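Local coordinates for RagB/SusD domain protein (Flavobacterium johnsoniae, PDB 5J90), which binds chitin as a SusD-like protein, probably an outer-membrane lipoprotein that helps the bacterium capture chitin-derived sugar chains, at residues 58-63 and 434-439; 276-281 and 421-426; 280-285 and 362-367; 382-387 and 400-405. All coordinates share one frame; numbering follows the deposited sequence. Where two conformers were deposited one is given.

Interaction 1 of 4, residues 58-63 and 434-439; sequences DIWSGY and EAWSDY
Ser61 and Trp436 bring two backbones within 4.3 Å, CA to CA, where the chain leaving helix 57-60 passes the side of helix 432-442. Gly62, at a phi of 86°, breaks the helical path, and the CB of the following Tyr63 points toward helix 432-442. The two indoles lie side by side and point the same way. Trp60 CE3 sits over one face of the Trp436 ring, toward its rim, 3.7 Å from Trp436 CE2. The six-membered rings meet obliquely, their planes 52° apart. Trp60 CB adds a CH-pi contact over the five-membered ring of Trp436. Ala435 CB lies 3.5 Å from Tyr63 CZ and 3.7 Å from Ser61 CB. Ser61 OG, held between the backbone N and the carbonyl carbon (chi1 63°), accepts from Tyr63 N in an ST turn and also bonds Ser57 O. The polar ends of the three rings have partners beyond the two segments: Trp60 NE1 bonds Asn76 O, Trp436 NE1 bonds Val465 and Tyr63 OH bonds Trp425 O. No hydrogen bond joins the two segments, so this buried contact depends on the fit of apolar surfaces, while the ring N-H and O-H groups are satisfied by other residues of the chain.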
loop_
_atom_site.group_PDB
_atom_site.type_symbol
_atom_site.label_atom_id
_atom_site.label_comp_id
_atom_site.label_asym_id
_atom_site.label_seq_id
_atom_site.Cartn_x
_atom_site.Cartn_y
_atom_site.Cartn_z
ATOM N N ASP A 58 -1.320 21.897 -8.374
ATOM C CA ASP A 58 -0.809 23.231 -8.016
ATOM C C ASP A 58 -1.367 23.699 -6.678
ATOM O O ASP A 58 -0.747 24.507 -5.987
ATOM C CB ASP A 58 -1.152 24.276 -9.083
ATOM C CG ASP A 58 -0.219 24.233 -10.283
ATOM O OD1 ASP A 58 0.818 23.526 -10.238
ATOM O OD2 ASP A 58 -0.534 24.914 -11.288
ATOM N N ILE A 59 -2.540 23.183 -6.320
ATOM C CA ILE A 59 -3.199 23.541 -5.071
ATOM C C ILE A 59 -2.943 22.495 -3.975
ATOM O O ILE A 59 -2.589 22.844 -2.854
ATOM C CB ILE A 59 -4.706 23.773 -5.302
ATOM C CG1 ILE A 59 -4.896 24.966 -6.254
ATOM C CG2 ILE A 59 -5.421 23.987 -3.977
ATOM C CD1 ILE A 59 -6.345 25.291 -6.564
ATOM N N TRP A 60 -3.101 21.214 -4.293
ATOM C CA TRP A 60 -2.890 20.164 -3.295
ATOM C C TRP A 60 -1.459 20.170 -2.750
ATOM O O TRP A 60 -1.232 19.820 -1.591
ATOM C CB TRP A 60 -3.231 18.799 -3.881
ATOM C CG TRP A 60 -4.677 18.647 -4.315
ATOM C CD1 TRP A 60 -5.775 19.279 -3.789
ATOM C CD2 TRP A 60 -5.163 17.808 -5.367
ATOM N NE1 TRP A 60 -6.912 18.879 -4.454
ATOM C CE2 TRP A 60 -6.562 17.982 -5.430
ATOM C CE3 TRP A 60 -4.550 16.923 -6.262
ATOM C CZ2 TRP A 60 -7.358 17.292 -6.348
ATOM C CZ3 TRP A 60 -5.342 16.244 -7.176
ATOM C CH2 TRP A 60 -6.729 16.433 -7.211
ATOM N N SER A 61 -0.500 20.569 -3.588
ATOM C CA SER A 61 0.912 20.648 -3.204
ATOM C C SER A 61 1.182 21.684 -2.123
ATOM O O SER A 61 2.261 21.696 -1.541
ATOM C CB SER A 61 1.754 21.037 -4.419
ATOM O OG SER A 61 1.383 22.341 -4.873
ATOM N N GLY A 62 0.237 22.594 -1.908
ATOM C CA GLY A 62 0.479 23.734 -1.042
ATOM C C GLY A 62 1.126 24.935 -1.710
ATOM O O GLY A 62 1.445 25.916 -1.031
ATOM N N TYR A 63 1.324 24.894 -3.023
ATOM C CA TYR A 63 1.957 26.012 -3.722
ATOM C C TYR A 63 1.031 27.214 -3.933
ATOM O O TYR A 63 1.468 28.359 -3.820
ATOM C CB TYR A 63 2.445 25.555 -5.086
ATOM C CG TYR A 63 3.793 24.856 -5.102
ATOM C CD1 TYR A 63 4.537 24.652 -3.933
ATOM C CD2 TYR A 63 4.330 24.411 -6.300
ATOM C CE1 TYR A 63 5.792 24.020 -3.980
ATOM C CE2 TYR A 63 5.569 23.791 -6.356
ATOM C CZ TYR A 63 6.298 23.596 -5.194
ATOM O OH TYR A 63 7.531 22.981 -5.274
ATOM N N GLU A 434 5.252 17.693 -9.070
ATOM C CA GLU A 434 6.324 17.014 -8.362
ATOM C C GLU A 434 6.200 17.231 -6.855
ATOM O O GLU A 434 6.430 16.319 -6.074
ATOM C CB GLU A 434 7.681 17.485 -8.874
ATOM C CG GLU A 434 8.865 16.730 -8.264
ATOM C CD GLU A 434 8.785 15.222 -8.440
ATOM O OE1 GLU A 434 8.107 14.735 -9.371
ATOM O OE2 GLU A 434 9.425 14.503 -7.645
ATOM N N ALA A 435 5.829 18.441 -6.442
ATOM C CA ALA A 435 5.664 18.728 -5.018
ATOM C C ALA A 435 4.565 17.878 -4.390
ATOM O O ALA A 435 4.714 17.405 -3.259
ATOM C CB ALA A 435 5.383 20.227 -4.798
ATOM N N TRP A 436 3.460 17.693 -5.116
ATOM C CA TRP A 436 2.358 16.833 -4.653
ATOM C C TRP A 436 2.812 15.376 -4.524
ATOM O O TRP A 436 2.489 14.700 -3.540
ATOM C CB TRP A 436 1.151 16.955 -5.602
ATOM C CG TRP A 436 -0.027 16.061 -5.295
ATOM C CD1 TRP A 436 -0.635 15.873 -4.081
ATOM C CD2 TRP A 436 -0.754 15.265 -6.236
ATOM N NE1 TRP A 436 -1.688 14.988 -4.212
ATOM C CE2 TRP A 436 -1.784 14.609 -5.527
ATOM C CE3 TRP A 436 -0.636 15.048 -7.617
ATOM C CZ2 TRP A 436 -2.678 13.733 -6.152
ATOM C CZ3 TRP A 436 -1.529 14.186 -8.240
ATOM C CH2 TRP A 436 -2.538 13.542 -7.506
ATOM N N SER A 437 3.567 14.889 -5.501
ATOM C CA SER A 437 4.089 13.525 -5.403
ATOM C C SER A 437 5.048 13.358 -4.217
ATOM O O SER A 437 4.947 12.392 -3.460
ATOM C CB SER A 437 4.744 13.116 -6.720
ATOM O OG SER A 437 3.757 13.074 -7.735
ATOM N N ASP A 438 5.967 14.305 -4.040
ATOM C CA ASP A 438 6.895 14.252 -2.911
ATOM C C ASP A 438 6.167 14.360 -1.572
ATOM O O ASP A 438 6.555 13.705 -0.593
ATOM C CB ASP A 438 7.918 15.381 -3.047
ATOM C CG ASP A 438 9.356 14.907 -2.993
ATOM O OD1 ASP A 438 9.650 13.693 -3.104
ATOM O OD2 ASP A 438 10.216 15.793 -2.834
ATOM N N TYR A 439 5.105 15.163 -1.511
ATOM C CA TYR A 439 4.328 15.307 -0.288
ATOM C C TYR A 439 3.613 14.000 0.035
ATOM O O TYR A 439 3.563 13.568 1.188
ATOM C CB TYR A 439 3.301 16.444 -0.389
ATOM C CG TYR A 439 2.390 16.470 0.814
ATOM C CD1 TYR A 439 2.785 17.078 2.000
ATOM C CD2 TYR A 439 1.144 15.844 0.780
ATOM C CE1 TYR A 439 1.958 17.080 3.113
ATOM C CE2 TYR A 439 0.314 15.841 1.885
ATOM C CZ TYR A 439 0.726 16.461 3.049
ATOM O OH TYR A 439 -0.107 16.468 4.151
#

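Interaction 2 of 4, residues 276-281 and 421-426; sequences KGYQDP and ITQKWI
The phenol oxygen of Tyr278 is gripped twice: Tyr278 OH accepts from water 1 over 2.9 Å and is also hydrogen-bonded to Val403 O. The same water accepts from Gln423 NE2, with 3.0 Å between water 1 and that nitrogen, and so bridges the two segments in the absence of a direct hydrogen bond. Tyr278 stands at the C-terminal end of helix 269-277, which closes in a Schellman motif with Gln279 at positive phi, and its ring reaches over to helix 413-428. There Thr422 CG2 and Ile426 CD1 both meet the edge of the ring near its plane, the former 4.0 Å from Tyr278 CE2 and the latter 4.1 Å from Tyr278 CD2. The Gln423 side chain bends at chi2 (-59°), and its amide comes at the ring obliquely, the two planes 37° apart. Gln423 NE2 also bonds Tyr376 OH, a second anchor for the amide. An alanine in place of Tyr278 would probably leave Val403 O and water 1 without their phenol mate and open a gap beside the methyls of Thr422 and Ile426. Beyond the ring, Asp280, whose carboxylate is paired with Arg282, meets Ile426 tip to tip, Asp280 OD2 lying 3.7 Å from Ile426 CD1.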
loop_
_atom_site.group_PDB
_atom_site.type_symbol
_atom_site.label_atom_id
_atom_site.label_comp_id
_atom_site.label_asym_id
_atom_site.label_seq_id
_atom_site.Cartn_x
_atom_site.Cartn_y
_atom_site.Cartn_z
ATOM N N LYS A 276 7.454 33.319 4.599
ATOM C CA LYS A 276 7.539 34.435 5.550
ATOM C C LYS A 276 8.295 34.024 6.807
ATOM O O LYS A 276 9.091 34.798 7.340
ATOM C CB LYS A 276 6.154 34.934 5.950
ATOM C CG LYS A 276 5.526 35.931 5.009
ATOM C CD LYS A 276 4.339 36.574 5.713
ATOM C CE LYS A 276 3.839 37.816 5.010
ATOM N NZ LYS A 276 2.520 38.226 5.575
ATOM N N GLY A 277 8.041 32.813 7.296
ATOM C CA GLY A 277 8.710 32.335 8.497
ATOM C C GLY A 277 10.217 32.384 8.347
ATOM O O GLY A 277 10.942 32.804 9.255
ATOM N N TYR A 278 10.695 31.955 7.183
ATOM C CA TYR A 278 12.122 31.944 6.895
ATOM C C TYR A 278 12.644 33.285 6.377
ATOM O O TYR A 278 13.837 33.417 6.135
ATOM C CB TYR A 278 12.442 30.878 5.842
ATOM C CG TYR A 278 12.402 29.431 6.308
ATOM C CD1 TYR A 278 12.598 29.078 7.642
ATOM C CD2 TYR A 278 12.197 28.409 5.387
ATOM C CE1 TYR A 278 12.579 27.741 8.043
ATOM C CE2 TYR A 278 12.177 27.082 5.776
ATOM C CZ TYR A 278 12.366 26.748 7.100
ATOM O OH TYR A 278 12.352 25.413 7.465
ATOM N N GLN A 279 11.756 34.262 6.197
ATOM C CA GLN A 279 12.116 35.534 5.553
ATOM C C GLN A 279 12.894 35.264 4.270
ATOM O O GLN A 279 13.953 35.835 4.015
ATOM C CB GLN A 279 12.921 36.426 6.501
ATOM C CG GLN A 279 12.133 36.881 7.715
ATOM C CD GLN A 279 12.937 37.793 8.621
ATOM O OE1 GLN A 279 13.841 38.497 8.167
ATOM N NE2 GLN A 279 12.616 37.779 9.909
ATOM N N ASP A 280 12.345 34.359 3.467
ATOM C CA ASP A 280 13.025 33.830 2.302
ATOM C C ASP A 280 13.023 34.863 1.178
ATOM O O ASP A 280 11.958 35.285 0.736
ATOM C CB ASP A 280 12.275 32.562 1.877
ATOM C CG ASP A 280 13.057 31.712 0.910
ATOM O OD1 ASP A 280 13.620 32.255 -0.055
ATOM O OD2 ASP A 280 13.109 30.472 1.121
ATOM N N PRO A 281 14.214 35.262 0.697
ATOM C CA PRO A 281 14.265 36.302 -0.341
ATOM C C PRO A 281 13.690 35.854 -1.684
ATOM O O PRO A 281 13.446 36.698 -2.546
ATOM C CB PRO A 281 15.763 36.602 -0.471
ATOM C CG PRO A 281 16.441 35.363 0.002
ATOM C CD PRO A 281 15.560 34.816 1.096
ATOM N N ILE A 421 13.234 18.076 2.216
ATOM C CA ILE A 421 12.024 18.183 1.405
ATOM C C ILE A 421 11.427 19.596 1.472
ATOM O O ILE A 421 10.880 20.082 0.485
ATOM C CB ILE A 421 10.976 17.115 1.793
ATOM C CG1 ILE A 421 11.552 15.695 1.640
ATOM C CG2 ILE A 421 9.711 17.277 0.951
ATOM C CD1 ILE A 421 12.024 15.353 0.245
ATOM N N THR A 422 11.540 20.268 2.619
ATOM C CA THR A 422 11.057 21.652 2.710
ATOM C C THR A 422 11.806 22.539 1.711
ATOM O O THR A 422 11.191 23.305 0.963
ATOM C CB THR A 422 11.225 22.219 4.136
ATOM O OG1 THR A 422 10.394 21.483 5.040
ATOM C CG2 THR A 422 10.830 23.694 4.190
ATOM N N GLN A 423 13.128 22.411 1.679
ATOM C CA GLN A 423 13.926 23.220 0.760
ATOM C C GLN A 423 13.687 22.819 -0.696
ATOM O O GLN A 423 13.665 23.664 -1.596
ATOM C CB GLN A 423 15.401 23.168 1.151
ATOM C CG GLN A 423 15.673 23.977 2.420
ATOM C CD GLN A 423 15.289 25.444 2.267
ATOM O OE1 GLN A 423 15.532 26.059 1.226
ATOM N NE2 GLN A 423 14.686 26.012 3.312
ATOM N N LYS A 424 13.468 21.530 -0.919
ATOM C CA LYS A 424 13.139 21.022 -2.242
ATOM C C LYS A 424 11.807 21.615 -2.719
ATOM O O LYS A 424 11.674 22.075 -3.866
ATOM C CB LYS A 424 13.048 19.499 -2.138
ATOM C CG LYS A 424 13.015 18.750 -3.436
ATOM C CD LYS A 424 13.006 17.252 -3.103
ATOM C CE LYS A 424 12.978 16.400 -4.337
ATOM N NZ LYS A 424 12.579 15.014 -3.953
ATOM N N TRP A 425 10.832 21.622 -1.820
ATOM C CA TRP A 425 9.511 22.174 -2.085
ATOM C C TRP A 425 9.607 23.667 -2.444
ATOM O O TRP A 425 9.017 24.109 -3.431
ATOM C CB TRP A 425 8.644 21.919 -0.854
ATOM C CG TRP A 425 7.203 22.384 -0.856
ATOM C CD1 TRP A 425 6.108 21.673 -1.266
ATOM C CD2 TRP A 425 6.697 23.608 -0.301
ATOM N NE1 TRP A 425 4.961 22.393 -1.042
ATOM C CE2 TRP A 425 5.293 23.591 -0.457
ATOM C CE3 TRP A 425 7.298 24.728 0.290
ATOM C CZ2 TRP A 425 4.478 24.638 -0.027
ATOM C CZ3 TRP A 425 6.483 25.775 0.706
ATOM C CH2 TRP A 425 5.091 25.723 0.545
ATOM N N ILE A 426 10.371 24.438 -1.675
ATOM C CA ILE A 426 10.519 25.857 -2.011
ATOM C C ILE A 426 11.167 26.024 -3.390
ATOM O O ILE A 426 10.701 26.821 -4.208
ATOM C CB ILE A 426 11.325 26.651 -0.949
ATOM C CG1 ILE A 426 10.617 26.618 0.404
ATOM C CG2 ILE A 426 11.520 28.109 -1.404
ATOM C CD1 ILE A 426 11.476 27.138 1.570
HETATM O O HOH W 1 14.230 24.137 5.605
#

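Interaction 3 of 4, residues 280-285 and 362-367; sequences DPRIAS and KASFDQ
A type I beta turn from Asp280 to Ile283, leading into the short helix 283-286, presses its two central residues, Pro281 and Arg282, against Ser364 and Phe365 of helix 353-368. Asp280 organises the turn. Its OD1 accepts from Arg282 N at 2.9 Å, a capping bond that meets the oxygen on its anti side. The syn lone pair of the same Asp280 OD1 takes the almost straight bond from Arg282 NE (176°), while Asp280 OD2 receives Arg282 NH2 at 2.8 Å. This side-on salt bridge, with one nitrogen to each oxygen, fixes the rotation of the guanidinium. The bend at chi3 (-71°) places NE for that grip. Arg282 NH1 then reaches across the contact to Ser364 OG, 2.8 Å away and in the guanidinium plane. One face of the guanidinium carries Phe365 CE1, which lies 3.6 Å from Arg282 CZ; the two planes are 50° apart. The Pro281 and Phe365 side chains cross at about a right angle, Pro281 CG 3.5 Å from Phe365 CE2. An alanine in place of Arg282 would probably leave the buried Asp280 carboxylate without its charged mate, Ser364 OG without this donor, and a gap beside Phe365. Around the contact, Ile426 of helix 413-428 packs on both Asp280 and Arg282, as does Met275 of helix 269-277, while Tyr376 of helix 373-378 meets the Phe365 ring, so the turn lies where these helices converge on helix 353-368.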
loop_
_atom_site.group_PDB
_atom_site.type_symbol
_atom_site.label_atom_id
_atom_site.label_comp_id
_atom_site.label_asym_id
_atom_site.label_seq_id
_atom_site.Cartn_x
_atom_site.Cartn_y
_atom_site.Cartn_z
ATOM N N ASP A 280 12.345 34.359 3.467
ATOM C CA ASP A 280 13.025 33.830 2.302
ATOM C C ASP A 280 13.023 34.863 1.178
ATOM O O ASP A 280 11.958 35.285 0.736
ATOM C CB ASP A 280 12.275 32.562 1.877
ATOM C CG ASP A 280 13.057 31.712 0.910
ATOM O OD1 ASP A 280 13.620 32.255 -0.055
ATOM O OD2 ASP A 280 13.109 30.472 1.121
ATOM N N PRO A 281 14.214 35.262 0.697
ATOM C CA PRO A 281 14.265 36.302 -0.341
ATOM C C PRO A 281 13.690 35.854 -1.684
ATOM O O PRO A 281 13.446 36.698 -2.546
ATOM C CB PRO A 281 15.763 36.602 -0.471
ATOM C CG PRO A 281 16.441 35.363 0.002
ATOM C CD PRO A 281 15.560 34.816 1.096
ATOM N N ARG A 282 13.467 34.554 -1.868
ATOM C CA ARG A 282 12.847 34.078 -3.103
ATOM C C ARG A 282 11.378 34.480 -3.198
ATOM O O ARG A 282 10.782 34.409 -4.271
ATOM C CB ARG A 282 13.002 32.554 -3.234
ATOM C CG ARG A 282 14.439 32.135 -3.507
ATOM C CD ARG A 282 14.629 30.616 -3.379
ATOM N NE ARG A 282 14.542 30.182 -1.987
ATOM C CZ ARG A 282 14.859 28.958 -1.566
ATOM N NH1 ARG A 282 15.283 28.048 -2.437
ATOM N NH2 ARG A 282 14.757 28.656 -0.283
ATOM N N ILE A 283 10.807 34.933 -2.085
ATOM C CA ILE A 283 9.391 35.270 -2.041
ATOM C C ILE A 283 9.047 36.376 -3.041
ATOM O O ILE A 283 7.949 36.398 -3.588
ATOM C CB ILE A 283 8.960 35.673 -0.613
ATOM C CG1 ILE A 283 7.456 35.497 -0.412
ATOM C CG2 ILE A 283 9.395 37.100 -0.292
ATOM C CD1 ILE A 283 7.034 35.665 1.036
ATOM N N ALA A 284 10.005 37.265 -3.294
ATOM C CA ALA A 284 9.747 38.458 -4.098
ATOM C C ALA A 284 9.537 38.144 -5.576
ATOM O O ALA A 284 8.769 38.823 -6.249
ATOM C CB ALA A 284 10.868 39.469 -3.920
ATOM N N SER A 285 10.214 37.124 -6.088
ATOM C CA SER A 285 9.995 36.743 -7.477
ATOM C C SER A 285 8.912 35.672 -7.599
ATOM O O SER A 285 8.292 35.544 -8.650
ATOM C CB SER A 285 11.287 36.294 -8.156
ATOM O OG SER A 285 11.824 35.128 -7.552
ATOM N N LYS A 362 21.865 26.731 -2.252
ATOM C CA LYS A 362 22.663 27.690 -3.019
ATOM C C LYS A 362 22.291 27.689 -4.501
ATOM O O LYS A 362 22.146 28.746 -5.113
ATOM C CB LYS A 362 24.154 27.408 -2.854
ATOM C CG LYS A 362 25.045 28.268 -3.746
ATOM C CD LYS A 362 26.510 27.848 -3.644
ATOM C CE LYS A 362 27.303 28.319 -4.857
ATOM N NZ LYS A 362 27.033 29.751 -5.168
ATOM N N ALA A 363 22.125 26.506 -5.080
ATOM C CA ALA A 363 21.735 26.406 -6.484
ATOM C C ALA A 363 20.419 27.139 -6.744
ATOM O O ALA A 363 20.292 27.870 -7.737
ATOM C CB ALA A 363 21.618 24.944 -6.908
ATOM N N SER A 364 19.443 26.947 -5.863
ATOM C CA SER A 364 18.153 27.605 -6.012
ATOM C C SER A 364 18.256 29.130 -5.852
ATOM O O SER A 364 17.664 29.873 -6.637
ATOM C CB SER A 364 17.135 27.018 -5.026
ATOM O OG SER A 364 15.881 27.663 -5.161
ATOM N N PHE A 365 18.986 29.587 -4.835
ATOM C CA PHE A 365 19.201 31.026 -4.651
ATOM C C PHE A 365 19.841 31.622 -5.902
ATOM O O PHE A 365 19.404 32.680 -6.382
ATOM C CB PHE A 365 20.084 31.304 -3.428
ATOM C CG PHE A 365 19.322 31.522 -2.143
ATOM C CD1 PHE A 365 18.442 30.562 -1.650
ATOM C CD2 PHE A 365 19.521 32.677 -1.397
ATOM C CE1 PHE A 365 17.761 30.765 -0.457
ATOM C CE2 PHE A 365 18.845 32.884 -0.208
ATOM C CZ PHE A 365 17.965 31.925 0.269
ATOM N N ASP A 366 20.863 30.958 -6.438
ATOM C CA ASP A 366 21.516 31.432 -7.653
ATOM C C ASP A 366 20.544 31.452 -8.827
ATOM O O ASP A 366 20.526 32.404 -9.619
ATOM C CB ASP A 366 22.730 30.567 -7.992
ATOM C CG ASP A 366 23.874 30.747 -7.012
ATOM O OD1 ASP A 366 23.873 31.733 -6.242
ATOM O OD2 ASP A 366 24.786 29.896 -7.027
ATOM N N GLN A 367 19.726 30.406 -8.937
ATOM C CA GLN A 367 18.776 30.306 -10.031
ATOM C C GLN A 367 17.788 31.471 -10.013
ATOM O O GLN A 367 17.400 31.985 -11.076
ATOM C CB GLN A 367 18.024 28.976 -9.966
ATOM C CG GLN A 367 17.207 28.716 -11.206
ATOM C CD GLN A 367 16.568 27.347 -11.227
ATOM O OE1 GLN A 367 16.184 26.799 -10.187
ATOM N NE2 GLN A 367 16.438 26.790 -12.418
#

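Interaction 4 of 4, residues 382-387 and 400-405; sequences KTAAAY and VNNVTV
Thr383 and Thr404 adopt the same first torsion (chi1 50° and 62°), each with OG1 between the backbone N and the carbonyl carbon and CG2 beside the N, and this brings their methyl groups together. The methyls approach closely, but Thr383 was modelled in two conformers, so the tightness of the fit is doubtful. The touching runs head in nearly opposite directions, 154° apart, yet form no strand pair: no direct hydrogen bond links them. Instead, Thr404 CA offers a CA-H...O contact to Lys382 O, 3.4 Å away. Further along, Ala384 CB rests 3.2 Å from Asn401 O, at an inverse gamma turn centred on Asn401. Two waters bridge the segments. Water 2 joins Lys382 O to Val405 N, which donates to it over 2.9 Å from nitrogen to water. Water 3 donates both to Ala384 O, 2.8 Å from the water, and to Asn402 OD1, and in this conformer accepts from Thr383 OG1. Thr404 OG1 bonds Asn380 OD1, and Asn401 OD1 is held by Lys446 N and Gln418 NE2. Both segments belong to the long loop between helices 373-378 and 413-428; Ala384 and Asn401 pack on Ser273 and Ile274 of helix 269-277, and Val403 lies against Gln418 and Lys419 of helix 413-428.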
loop_
_atom_site.group_PDB
_atom_site.type_symbol
_atom_site.label_atom_id
_atom_site.label_comp_id
_atom_site.label_asym_id
_atom_site.label_seq_id
_atom_site.Cartn_x
_atom_site.Cartn_y
_atom_site.Cartn_z
ATOM N N LYS A 382 14.731 30.728 12.697
ATOM C CA LYS A 382 13.494 30.997 11.966
ATOM C C LYS A 382 12.759 29.710 11.590
ATOM O O LYS A 382 13.368 28.732 11.156
ATOM C CB LYS A 382 13.764 31.834 10.716
ATOM C CG LYS A 382 14.400 33.200 10.996
ATOM C CD LYS A 382 14.370 34.071 9.751
ATOM C CE LYS A 382 15.122 35.381 9.950
ATOM N NZ LYS A 382 16.592 35.163 9.971
ATOM N N THR A 383 11.448 29.740 11.785
ATOM C CA THR A 383 10.580 28.607 11.460
ATOM C C THR A 383 9.271 29.136 10.898
ATOM O O THR A 383 9.064 30.346 10.819
ATOM C CB THR A 383 10.280 27.703 12.683
ATOM O OG1 THR A 383 9.836 28.506 13.786
ATOM C CG2 THR A 383 11.516 26.903 13.092
ATOM N N ALA A 384 8.382 28.231 10.492
ATOM C CA ALA A 384 7.132 28.633 9.846
ATOM C C ALA A 384 6.319 29.600 10.703
ATOM O O ALA A 384 6.276 29.470 11.928
ATOM C CB ALA A 384 6.292 27.397 9.480
ATOM N N ALA A 385 5.677 30.560 10.042
ATOM C CA ALA A 385 4.876 31.584 10.715
ATOM C C ALA A 385 3.401 31.204 10.835
ATOM O O ALA A 385 2.859 30.466 10.010
ATOM C CB ALA A 385 4.999 32.906 9.977
ATOM N N ALA A 386 2.736 31.731 11.857
ATOM C CA ALA A 386 1.298 31.558 11.972
ATOM C C ALA A 386 0.611 32.191 10.772
ATOM O O ALA A 386 1.092 33.187 10.215
ATOM C CB ALA A 386 0.780 32.171 13.272
ATOM N N TYR A 387 -0.511 31.601 10.371
ATOM C CA TYR A 387 -1.273 32.097 9.239
ATOM C C TYR A 387 -2.556 32.805 9.688
ATOM O O TYR A 387 -3.337 32.259 10.468
ATOM C CB TYR A 387 -1.623 30.979 8.235
ATOM C CG TYR A 387 -2.537 31.534 7.179
ATOM C CD1 TYR A 387 -2.041 32.378 6.191
ATOM C CD2 TYR A 387 -3.906 31.295 7.211
ATOM C CE1 TYR A 387 -2.872 32.943 5.249
ATOM C CE2 TYR A 387 -4.750 31.857 6.265
ATOM C CZ TYR A 387 -4.221 32.683 5.287
ATOM O OH TYR A 387 -5.036 33.254 4.341
ATOM N N VAL A 400 2.553 24.746 11.010
ATOM C CA VAL A 400 2.708 23.292 11.083
ATOM C C VAL A 400 4.082 22.780 10.639
ATOM O O VAL A 400 4.507 21.721 11.093
ATOM C CB VAL A 400 1.599 22.534 10.300
ATOM C CG1 VAL A 400 0.245 22.737 10.968
ATOM C CG2 VAL A 400 1.556 22.962 8.834
ATOM N N ASN A 401 4.773 23.497 9.750
ATOM C CA ASN A 401 6.089 23.029 9.308
ATOM C C ASN A 401 7.156 23.638 10.208
ATOM O O ASN A 401 7.793 24.651 9.878
ATOM C CB ASN A 401 6.353 23.351 7.828
ATOM C CG ASN A 401 7.417 22.445 7.222
ATOM O OD1 ASN A 401 7.339 21.221 7.336
ATOM N ND2 ASN A 401 8.422 23.034 6.597
ATOM N N ASN A 402 7.322 23.025 11.371
ATOM C CA ASN A 402 8.086 23.643 12.446
ATOM C C ASN A 402 9.494 23.094 12.500
ATOM O O ASN A 402 9.832 22.246 13.323
ATOM C CB ASN A 402 7.334 23.485 13.765
ATOM C CG ASN A 402 5.939 24.078 13.694
ATOM O OD1 ASN A 402 5.737 25.140 13.096
ATOM N ND2 ASN A 402 4.965 23.389 14.278
ATOM N N VAL A 403 10.303 23.581 11.570
ATOM C CA VAL A 403 11.676 23.147 11.398
ATOM C C VAL A 403 12.477 24.345 10.888
ATOM O O VAL A 403 11.962 25.168 10.125
ATOM C CB VAL A 403 11.757 21.957 10.397
ATOM C CG1 VAL A 403 11.300 22.378 9.006
ATOM C CG2 VAL A 403 13.150 21.374 10.350
ATOM N N THR A 404 13.726 24.457 11.319
ATOM C CA THR A 404 14.586 25.535 10.852
ATOM C C THR A 404 15.336 25.107 9.595
ATOM O O THR A 404 15.314 23.936 9.204
ATOM C CB THR A 404 15.629 25.921 11.913
ATOM O OG1 THR A 404 16.467 24.792 12.170
ATOM C CG2 THR A 404 14.949 26.349 13.199
ATOM N N VAL A 405 16.033 26.050 8.976
ATOM C CA VAL A 405 16.819 25.741 7.795
ATOM C C VAL A 405 18.117 25.015 8.144
ATOM O O VAL A 405 18.481 24.041 7.488
ATOM C CB VAL A 405 17.152 27.010 6.979
ATOM C CG1 VAL A 405 18.043 26.649 5.803
ATOM C CG2 VAL A 405 15.882 27.681 6.482
HETATM O O HOH W 2 15.726 28.848 9.760
HETATM O O HOH W 3 7.058 27.332 13.473
#

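Overall arrangement
Interaction 1 joins residues far apart in the chain and encloses the other three in sequence. Interactions 2 and 3 overlap at Asp280 and Pro281, and their centres are about 9 Å apart. Interaction 4 is nested within interaction 2, also about 9 Å from it, and follows interaction 3 in the chain, about 18 Å away between centres. Helix 413-428 is the hub: Gln423 reaches Arg282 of interaction 3, Thr422 reaches Asn401 of interaction 4, and Lys424 forms a salt bridge with Asp438 of interaction 1. Interaction 2 thus touches all the others, linking the buried centre of this largely helical SusD-like fold to its outer loops.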